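Local coordinates for hypothetical methylmalonyl-CoA decarboxylase alpha subunit (Sulfolobus tokodaii, PDB 1X0U), which is of uncharacterised function but belongs to the carboxyl transferase family, forming a six-chain assembly whose subunits each hold two crotonase-like beta-sheet halves, at residues Val93-Ala97 and Ala118-Ala122; Gly276-Val281 and Glu293-Lys297; Lys228-Phe234 and Leu305-Trp311. The contacts are given in a common frame with arbitrary orientation. Residues are numbered along the deposited sequence.

How the contacts relate
Contact 1 belongs to the first of two mixed beta sheets in the chain, contact 2 to the half built on the second, and contact 3 joins the two. Along the sequence, contact 1 closes before the others open, whereas contact 2 is nested inside the loop that contact 3 closes; helix 291-298 of contact 2 leads to strand 305-307 of contact 3. The centres of contacts 1 and 2 are 42 Å apart, on opposite sides of the chain's centre. Contact 3 lies 25 Å from contact 1 and 24 Å from contact 2, centre to centre, where the loop entering strand 234-236 meets strand 305-307 and the turn after it, joining the two halves.

Contact 1: Val93-Ala97 and Ala118-Ala122; sequences VFAYA and AYELA
Residues Val93-Ala97 form an extended piece of strand 91-98, and Ala118-Ala122 a regular turn of helix 109-125 that runs along the strand on one face of the sheet. The local axes are almost antiparallel, at 173°, with a closest approach of 8.5 Å; the nearest CA atoms, those of Phe94 and Ala122, are 6.1 Å apart. Val93 directs its CA-to-CB bond away from the helix. Phe94 directs its own toward the helix and, with chi1 at -89°, turns one ring face to the helical backbone, with Ala122 N and Ala118 O over that face, themselves joined by the 2.9 Å helical hydrogen bond. Phe94 CZ reaches Leu121 CB at 3.5 Å, Phe94 CD1 reaches Ala122 CB at 3.6 Å, and Phe94 CD2 stands 4.3 Å from Ala118 CB. The small alanines let the ring come this close. Trp85 meets the same ring, and Met504 of a neighbouring subunit packs on Phe94 and Leu121. Ala95 faces away again, as strand alternation requires. Tyr96 returns toward the helix; its p rotamer, chi1 66°, carries the ring to Tyr119, with Tyr96 CE1 4.1 Å from Tyr119 CE1. The CA-to-CB bond of Tyr119 points away from the strand, but the end of the side chain comes nearer. One water bridges the phenols, 2.7 Å from Tyr96 OH and 2.9 Å from Tyr119 OH. Tyr119 OH also makes a weak hydrogen bond to Gln166. This is the buried strand-helix packing of a beta-alpha-beta unit, strand 91-98, helix 109-125 and parallel strand 129-133, in a crotonase-like fold.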
loop_
_atom_site.group_PDB
_atom_site.type_symbol
_atom_site.label_atom_id
_atom_site.label_comp_id
_atom_site.label_asym_id
_atom_site.label_seq_id
_atom_site.Cartn_x
_atom_site.Cartn_y
_atom_site.Cartn_z
ATOM N N VAL A 93 11.960 19.464 -19.652
ATOM C CA VAL A 93 10.695 19.182 -20.308
ATOM C C VAL A 93 10.985 18.467 -21.622
ATOM O O VAL A 93 12.040 18.640 -22.222
ATOM C CB VAL A 93 9.826 20.470 -20.561
ATOM C CG1 VAL A 93 10.419 21.671 -19.838
ATOM C CG2 VAL A 93 9.648 20.718 -22.043
ATOM N N PHE A 94 10.046 17.635 -22.037
ATOM C CA PHE A 94 10.166 16.899 -23.276
ATOM C C PHE A 94 9.325 17.585 -24.336
ATOM O O PHE A 94 8.397 18.335 -24.029
ATOM C CB PHE A 94 9.691 15.452 -23.098
ATOM C CG PHE A 94 10.776 14.507 -22.650
ATOM C CD1 PHE A 94 11.157 14.441 -21.315
ATOM C CD2 PHE A 94 11.427 13.696 -23.576
ATOM C CE1 PHE A 94 12.171 13.576 -20.912
ATOM C CE2 PHE A 94 12.436 12.833 -23.187
ATOM C CZ PHE A 94 12.811 12.769 -21.859
ATOM N N ALA A 95 9.657 17.334 -25.593
ATOM C CA ALA A 95 8.904 17.927 -26.682
ATOM C C ALA A 95 9.157 17.209 -27.989
ATOM O O ALA A 95 10.143 16.489 -28.142
ATOM C CB ALA A 95 9.284 19.406 -26.838
ATOM N N TYR A 96 8.225 17.387 -28.913
ATOM C CA TYR A 96 8.376 16.870 -30.252
ATOM C C TYR A 96 7.945 18.029 -31.131
ATOM O O TYR A 96 7.089 18.833 -30.748
ATOM C CB TYR A 96 7.530 15.622 -30.517
ATOM C CG TYR A 96 6.036 15.801 -30.492
ATOM C CD1 TYR A 96 5.285 15.400 -29.385
ATOM C CD2 TYR A 96 5.359 16.320 -31.596
ATOM C CE1 TYR A 96 3.908 15.506 -29.385
ATOM C CE2 TYR A 96 3.975 16.428 -31.602
ATOM C CZ TYR A 96 3.256 16.017 -30.488
ATOM O OH TYR A 96 1.887 16.146 -30.470
ATOM N N ALA A 97 8.582 18.137 -32.288
ATOM C CA ALA A 97 8.277 19.195 -33.236
ATOM C C ALA A 97 8.199 18.524 -34.590
ATOM O O ALA A 97 9.199 18.012 -35.093
ATOM C CB ALA A 97 9.382 20.245 -33.223
ATOM N N ALA A 118 9.064 9.558 -26.598
ATOM C CA ALA A 118 9.295 10.788 -25.848
ATOM C C ALA A 118 8.355 10.786 -24.653
ATOM O O ALA A 118 8.766 11.067 -23.532
ATOM C CB ALA A 118 9.023 12.007 -26.724
ATOM N N TYR A 119 7.086 10.469 -24.903
ATOM C CA TYR A 119 6.093 10.415 -23.839
ATOM C C TYR A 119 6.434 9.364 -22.790
ATOM O O TYR A 119 6.166 9.569 -21.606
ATOM C CB TYR A 119 4.704 10.111 -24.394
ATOM C CG TYR A 119 3.890 11.333 -24.734
ATOM C CD1 TYR A 119 3.792 11.782 -26.046
ATOM C CD2 TYR A 119 3.203 12.038 -23.742
ATOM C CE1 TYR A 119 3.027 12.900 -26.372
ATOM C CE2 TYR A 119 2.434 13.160 -24.055
ATOM C CZ TYR A 119 2.349 13.585 -25.374
ATOM O OH TYR A 119 1.579 14.674 -25.713
ATOM N N GLU A 120 7.010 8.237 -23.216
ATOM C CA GLU A 120 7.365 7.178 -22.266
ATOM C C GLU A 120 8.485 7.660 -21.360
ATOM O O GLU A 120 8.522 7.340 -20.183
ATOM C CB GLU A 120 7.834 5.902 -22.983
ATOM C CG GLU A 120 6.795 5.179 -23.842
ATOM C CD GLU A 120 7.361 3.893 -24.455
ATOM O OE1 GLU A 120 8.580 3.853 -24.731
ATOM O OE2 GLU A 120 6.595 2.932 -24.667
ATOM N N LEU A 121 9.420 8.411 -21.919
ATOM C CA LEU A 121 10.520 8.914 -21.117
ATOM C C LEU A 121 10.026 10.001 -20.160
ATOM O O LEU A 121 10.356 9.996 -18.974
ATOM C CB LEU A 121 11.628 9.460 -22.016
ATOM C CG LEU A 121 12.511 8.415 -22.702
ATOM C CD1 LEU A 121 13.443 9.073 -23.708
ATOM C CD2 LEU A 121 13.311 7.670 -21.637
ATOM N N ALA A 122 9.223 10.921 -20.680
ATOM C CA ALA A 122 8.707 12.006 -19.859
ATOM C C ALA A 122 7.859 11.445 -18.724
ATOM O O ALA A 122 7.809 12.010 -17.635
ATOM C CB ALA A 122 7.882 12.975 -20.718
HETATM O O HOH W 1 0.483 15.405 -28.262
#

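Contact 2: Gly276-Val281 and Glu293-Lys297; sequences GVEQIV and EIIYK
Two short helices pack here on the second crotonase-like half of the chain: a weakly bonded turn at about 277-280 and helix 291-298. The nearest CA atoms, of Val277 and Ile294, are 6.2 Å apart. Gln279 N hydrogen-bonds Gly276 O (2.5 Å) and Ile280 N, weakly, Val277 O (3.3 Å); Lys297 N bonds Glu293 O (3.1 Å). Ile280, Ile294 and Lys297 dominate the interface. Ile280, an mt rotamer, points toward helix 291-298, its CD1 3.5 Å from Glu293 CG, 3.8 Å from Ile294 CG1 and 4.0 Å from Lys297 CE. Ile294, also mt, starts sideways but brings its end nearer: its CG2 lies 4.2 Å from Val277 CG2 and its CD1 4.3 Å from Val281 CG2. Val406 of strand 401-406 also touches Ile294 and Val281. Lys297 borders this patch, its NZ in a long salt bridge to Glu293 OE1 (3.9 Å). At phi/psi 95/-80 a CB on Gly276 would jam against the preceding carbonyl O and clash with that amine; Gly276 CA stands 4.2 Å from Lys297 NZ.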
loop_
_atom_site.group_PDB
_atom_site.type_symbol
_atom_site.label_atom_id
_atom_site.label_comp_id
_atom_site.label_asym_id
_atom_site.label_seq_id
_atom_site.Cartn_x
_atom_site.Cartn_y
_atom_site.Cartn_z
ATOM N N GLY A 276 -10.236 50.982 -3.329
ATOM C CA GLY A 276 -10.395 50.543 -4.686
ATOM C C GLY A 276 -11.359 49.391 -4.787
ATOM O O GLY A 276 -12.527 49.587 -5.110
ATOM N N VAL A 277 -10.878 48.197 -4.477
ATOM C CA VAL A 277 -11.689 47.003 -4.608
ATOM C C VAL A 277 -13.162 47.154 -4.259
ATOM O O VAL A 277 -14.009 46.753 -5.049
ATOM C CB VAL A 277 -11.084 45.810 -3.823
ATOM C CG1 VAL A 277 -11.487 45.854 -2.355
ATOM C CG2 VAL A 277 -11.522 44.518 -4.466
ATOM N N GLU A 278 -13.483 47.750 -3.113
ATOM C CA GLU A 278 -14.886 47.887 -2.722
ATOM C C GLU A 278 -15.655 48.904 -3.559
ATOM O O GLU A 278 -16.882 48.974 -3.485
ATOM C CB GLU A 278 -15.009 48.266 -1.240
ATOM C CG GLU A 278 -14.735 49.735 -0.940
ATOM C CD GLU A 278 -13.286 50.096 -1.123
ATOM O OE1 GLU A 278 -13.004 51.264 -1.465
ATOM O OE2 GLU A 278 -12.426 49.216 -0.914
ATOM N N GLN A 279 -14.938 49.690 -4.354
ATOM C CA GLN A 279 -15.571 50.698 -5.194
ATOM C C GLN A 279 -16.103 50.139 -6.507
ATOM O O GLN A 279 -16.950 50.749 -7.141
ATOM C CB GLN A 279 -14.581 51.832 -5.487
ATOM C CG GLN A 279 -14.066 52.514 -4.236
ATOM C CD GLN A 279 -15.197 52.991 -3.340
ATOM O OE1 GLN A 279 -15.006 53.217 -2.146
ATOM N NE2 GLN A 279 -16.382 53.152 -3.918
ATOM N N ILE A 280 -15.608 48.973 -6.905
ATOM C CA ILE A 280 -16.012 48.350 -8.161
ATOM C C ILE A 280 -17.440 47.807 -8.203
ATOM O O ILE A 280 -18.164 48.032 -9.169
ATOM C CB ILE A 280 -15.056 47.194 -8.514
ATOM C CG1 ILE A 280 -13.616 47.717 -8.552
ATOM C CG2 ILE A 280 -15.436 46.589 -9.861
ATOM C CD1 ILE A 280 -12.557 46.635 -8.670
ATOM N N VAL A 281 -17.846 47.085 -7.166
ATOM C CA VAL A 281 -19.179 46.496 -7.149
ATOM C C VAL A 281 -20.305 47.521 -7.067
ATOM O O VAL A 281 -20.423 48.255 -6.093
ATOM C CB VAL A 281 -19.316 45.491 -5.994
ATOM C CG1 VAL A 281 -20.696 44.837 -6.028
ATOM C CG2 VAL A 281 -18.222 44.442 -6.103
ATOM N N GLU A 293 -11.026 43.231 -12.864
ATOM C CA GLU A 293 -10.359 44.279 -12.113
ATOM C C GLU A 293 -10.184 43.840 -10.680
ATOM O O GLU A 293 -9.207 44.197 -10.023
ATOM C CB GLU A 293 -11.150 45.591 -12.181
ATOM C CG GLU A 293 -10.462 46.727 -11.456
ATOM C CD GLU A 293 -9.046 46.946 -11.950
ATOM O OE1 GLU A 293 -8.180 47.304 -11.123
ATOM O OE2 GLU A 293 -8.796 46.771 -13.166
ATOM N N ILE A 294 -11.127 43.047 -10.193
ATOM C CA ILE A 294 -11.040 42.542 -8.837
ATOM C C ILE A 294 -9.906 41.524 -8.752
ATOM O O ILE A 294 -9.147 41.518 -7.779
ATOM C CB ILE A 294 -12.367 41.894 -8.393
ATOM C CG1 ILE A 294 -13.481 42.949 -8.397
ATOM C CG2 ILE A 294 -12.206 41.290 -7.011
ATOM C CD1 ILE A 294 -14.843 42.427 -7.949
ATOM N N ILE A 295 -9.767 40.670 -9.770
ATOM C CA ILE A 295 -8.684 39.695 -9.721
ATOM C C ILE A 295 -7.328 40.407 -9.756
ATOM O O ILE A 295 -6.466 40.110 -8.932
ATOM C CB ILE A 295 -8.741 38.628 -10.884
ATOM C CG1 ILE A 295 -8.462 39.285 -12.227
ATOM C CG2 ILE A 295 -10.107 37.944 -10.938
ATOM C CD1 ILE A 295 -8.594 38.327 -13.412
ATOM N N TYR A 296 -7.135 41.357 -10.680
ATOM C CA TYR A 296 -5.843 42.052 -10.756
ATOM C C TYR A 296 -5.498 42.680 -9.412
ATOM O O TYR A 296 -4.335 42.698 -9.006
ATOM C CB TYR A 296 -5.831 43.160 -11.828
ATOM C CG TYR A 296 -6.273 42.734 -13.213
ATOM C CD1 TYR A 296 -5.961 41.467 -13.710
ATOM C CD2 TYR A 296 -7.004 43.598 -14.027
ATOM C CE1 TYR A 296 -6.371 41.069 -14.981
ATOM C CE2 TYR A 296 -7.418 43.211 -15.304
ATOM C CZ TYR A 296 -7.098 41.945 -15.771
ATOM O OH TYR A 296 -7.509 41.547 -17.024
ATOM N N LYS A 297 -6.511 43.205 -8.732
ATOM C CA LYS A 297 -6.307 43.837 -7.435
ATOM C C LYS A 297 -5.901 42.835 -6.365
ATOM O O LYS A 297 -5.196 43.185 -5.428
ATOM C CB LYS A 297 -7.586 44.547 -6.968
ATOM C CG LYS A 297 -7.566 46.081 -7.034
ATOM C CD LYS A 297 -8.333 46.609 -8.242
ATOM C CE LYS A 297 -8.837 48.042 -8.016
ATOM N NZ LYS A 297 -7.757 48.992 -7.603
#

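Contact 3: Lys228-Phe234 and Leu305-Trp311; sequences KSGVVHF and LEVHKHW
At the junction of the chain's two beta-sheet halves, the segment linking helix 222-229 to strand 234-236 meets the edge strand 305-307 and the type I beta turn His308-Trp311. Gly230, with phi 79°, ends the helix and lies under the indole: its CA is 3.4 Å from the centroid of the Trp311 six-membered ring, a CH-pi contact that leaves no room for a CB. Beside it, Trp311 NE1 donates to Lys228 O at 2.9 Å, and His308 NE2 donates to Gly230 O at 2.8 Å. Further along, His308 N donates to His233 O at 2.9 Å, and the two imidazoles lie obliquely, centroids 4.5 Å apart; His233 ND1 accepts a hydrogen bond from Ile188 N. One water donates to His233 O and Glu306 O and accepts from Lys309 N. Phe234 CZ packs 3.8 Å from Val307 CG2. Arg385 of a neighbouring subunit hydrogen-bonds Ser229 O. Turn donors, two side-chain and one backbone, thus hold three carbonyls where two crotonase-like halves meet.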
loop_
_atom_site.group_PDB
_atom_site.type_symbol
_atom_site.label_atom_id
_atom_site.label_comp_id
_atom_site.label_asym_id
_atom_site.label_seq_id
_atom_site.Cartn_x
_atom_site.Cartn_y
_atom_site.Cartn_z
ATOM N N LYS A 228 -15.616 29.511 -30.332
ATOM C CA LYS A 228 -16.885 28.811 -30.472
ATOM C C LYS A 228 -16.879 27.372 -29.960
ATOM O O LYS A 228 -17.694 27.009 -29.111
ATOM C CB LYS A 228 -17.332 28.841 -31.935
ATOM C CG LYS A 228 -17.558 30.254 -32.475
ATOM C CD LYS A 228 -17.836 30.268 -33.976
ATOM C CE LYS A 228 -18.312 31.650 -34.434
ATOM N NZ LYS A 228 -17.378 32.757 -34.045
ATOM N N SER A 229 -15.949 26.564 -30.463
ATOM C CA SER A 229 -15.848 25.150 -30.089
ATOM C C SER A 229 -15.244 24.868 -28.714
ATOM O O SER A 229 -15.515 23.832 -28.109
ATOM C CB SER A 229 -15.011 24.409 -31.126
ATOM O OG SER A 229 -13.641 24.713 -30.940
ATOM N N GLY A 230 -14.402 25.777 -28.240
ATOM C CA GLY A 230 -13.756 25.579 -26.958
ATOM C C GLY A 230 -12.577 24.619 -27.061
ATOM O O GLY A 230 -11.969 24.264 -26.051
ATOM N N VAL A 231 -12.243 24.207 -28.280
ATOM C CA VAL A 231 -11.143 23.273 -28.490
ATOM C C VAL A 231 -9.786 23.880 -28.169
ATOM O O VAL A 231 -8.903 23.203 -27.654
ATOM C CB VAL A 231 -11.128 22.753 -29.948
ATOM C CG1 VAL A 231 -9.890 21.920 -30.200
ATOM C CG2 VAL A 231 -12.371 21.929 -30.214
ATOM N N VAL A 232 -9.624 25.159 -28.487
ATOM C CA VAL A 232 -8.377 25.858 -28.243
ATOM C C VAL A 232 -8.468 26.625 -26.936
ATOM O O VAL A 232 -9.495 27.232 -26.648
ATOM C CB VAL A 232 -8.074 26.823 -29.403
ATOM C CG1 VAL A 232 -7.021 27.850 -28.990
ATOM C CG2 VAL A 232 -7.582 26.019 -30.601
ATOM N N HIS A 233 -7.390 26.596 -26.152
ATOM C CA HIS A 233 -7.353 27.279 -24.858
ATOM C C HIS A 233 -6.704 28.656 -24.933
ATOM O O HIS A 233 -7.061 29.553 -24.179
ATOM C CB HIS A 233 -6.627 26.412 -23.818
ATOM C CG HIS A 233 -7.252 25.070 -23.627
ATOM N ND1 HIS A 233 -6.922 23.981 -24.404
ATOM C CD2 HIS A 233 -8.258 24.664 -22.818
ATOM C CE1 HIS A 233 -7.702 22.964 -24.083
ATOM N NE2 HIS A 233 -8.521 23.355 -23.125
ATOM N N PHE A 234 -5.743 28.812 -25.837
ATOM C CA PHE A 234 -5.071 30.095 -26.024
ATOM C C PHE A 234 -4.896 30.345 -27.506
ATOM O O PHE A 234 -4.401 29.469 -28.237
ATOM C CB PHE A 234 -3.676 30.116 -25.408
ATOM C CG PHE A 234 -3.638 29.808 -23.956
ATOM C CD1 PHE A 234 -3.311 28.529 -23.512
ATOM C CD2 PHE A 234 -3.886 30.800 -23.021
ATOM C CE1 PHE A 234 -3.224 28.243 -22.156
ATOM C CE2 PHE A 234 -3.806 30.523 -21.668
ATOM C CZ PHE A 234 -3.472 29.246 -21.229
ATOM N N LEU A 305 -2.805 34.851 -16.119
ATOM C CA LEU A 305 -2.696 34.124 -17.383
ATOM C C LEU A 305 -4.071 33.499 -17.558
ATOM O O LEU A 305 -4.406 32.488 -16.918
ATOM C CB LEU A 305 -1.604 33.042 -17.304
ATOM C CG LEU A 305 -1.187 32.384 -18.633
ATOM C CD1 LEU A 305 -0.159 31.298 -18.402
ATOM C CD2 LEU A 305 -2.393 31.790 -19.295
ATOM N N GLU A 306 -4.875 34.106 -18.424
ATOM C CA GLU A 306 -6.234 33.634 -18.624
ATOM C C GLU A 306 -6.414 32.504 -19.626
ATOM O O GLU A 306 -6.028 32.611 -20.792
ATOM C CB GLU A 306 -7.145 34.803 -19.000
ATOM C CG GLU A 306 -8.615 34.443 -18.931
ATOM C CD GLU A 306 -9.507 35.660 -18.944
ATOM O OE1 GLU A 306 -9.017 36.755 -18.632
ATOM O OE2 GLU A 306 -10.699 35.527 -19.255
ATOM N N VAL A 307 -7.017 31.423 -19.141
ATOM C CA VAL A 307 -7.292 30.236 -19.943
ATOM C C VAL A 307 -8.662 30.394 -20.611
ATOM O O VAL A 307 -9.607 30.878 -19.981
ATOM C CB VAL A 307 -7.300 28.965 -19.040
ATOM C CG1 VAL A 307 -7.628 27.719 -19.857
ATOM C CG2 VAL A 307 -5.958 28.806 -18.371
ATOM N N HIS A 308 -8.772 29.979 -21.874
ATOM C CA HIS A 308 -10.035 30.086 -22.610
ATOM C C HIS A 308 -10.576 31.518 -22.593
ATOM O O HIS A 308 -11.790 31.736 -22.538
ATOM C CB HIS A 308 -11.072 29.152 -21.990
ATOM C CG HIS A 308 -11.148 27.804 -22.638
ATOM N ND1 HIS A 308 -11.456 26.656 -21.935
ATOM C CD2 HIS A 308 -11.026 27.429 -23.936
ATOM C CE1 HIS A 308 -11.523 25.636 -22.770
ATOM N NE2 HIS A 308 -11.268 26.077 -23.990
ATOM N N LYS A 309 -9.676 32.491 -22.645
ATOM C CA LYS A 309 -10.068 33.894 -22.600
ATOM C C LYS A 309 -11.217 34.269 -23.538
ATOM O O LYS A 309 -12.161 34.936 -23.125
ATOM C CB LYS A 309 -8.855 34.785 -22.892
ATOM C CG LYS A 309 -9.092 36.257 -22.597
ATOM C CD LYS A 309 -7.815 37.076 -22.761
ATOM C CE LYS A 309 -8.072 38.562 -22.517
ATOM N NZ LYS A 309 -6.812 39.366 -22.557
ATOM N N HIS A 310 -11.154 33.807 -24.783
ATOM C CA HIS A 310 -12.170 34.141 -25.772
ATOM C C HIS A 310 -13.353 33.194 -25.913
ATOM O O HIS A 310 -14.225 33.413 -26.752
ATOM C CB HIS A 310 -11.490 34.339 -27.127
ATOM C CG HIS A 310 -10.352 35.304 -27.076
ATOM N ND1 HIS A 310 -9.072 34.968 -27.463
ATOM C CD2 HIS A 310 -10.285 36.574 -26.609
ATOM C CE1 HIS A 310 -8.263 35.987 -27.230
ATOM N NE2 HIS A 310 -8.975 36.974 -26.711
ATOM N N TRP A 311 -13.394 32.148 -25.100
ATOM C CA TRP A 311 -14.507 31.196 -25.155
ATOM C C TRP A 311 -15.314 31.314 -23.859
ATOM O O TRP A 311 -14.744 31.350 -22.770
ATOM C CB TRP A 311 -13.972 29.761 -25.317
ATOM C CG TRP A 311 -15.039 28.729 -25.549
ATOM C CD1 TRP A 311 -15.989 28.737 -26.532
ATOM C CD2 TRP A 311 -15.246 27.522 -24.805
ATOM N NE1 TRP A 311 -16.770 27.610 -26.451
ATOM C CE2 TRP A 311 -16.336 26.846 -25.401
ATOM C CE3 TRP A 311 -14.614 26.944 -23.696
ATOM C CZ2 TRP A 311 -16.807 25.616 -24.923
ATOM C CZ3 TRP A 311 -15.086 25.718 -23.220
ATOM C CH2 TRP A 311 -16.170 25.070 -23.835
HETATM O O HOH W 2 -6.834 32.288 -23.397
#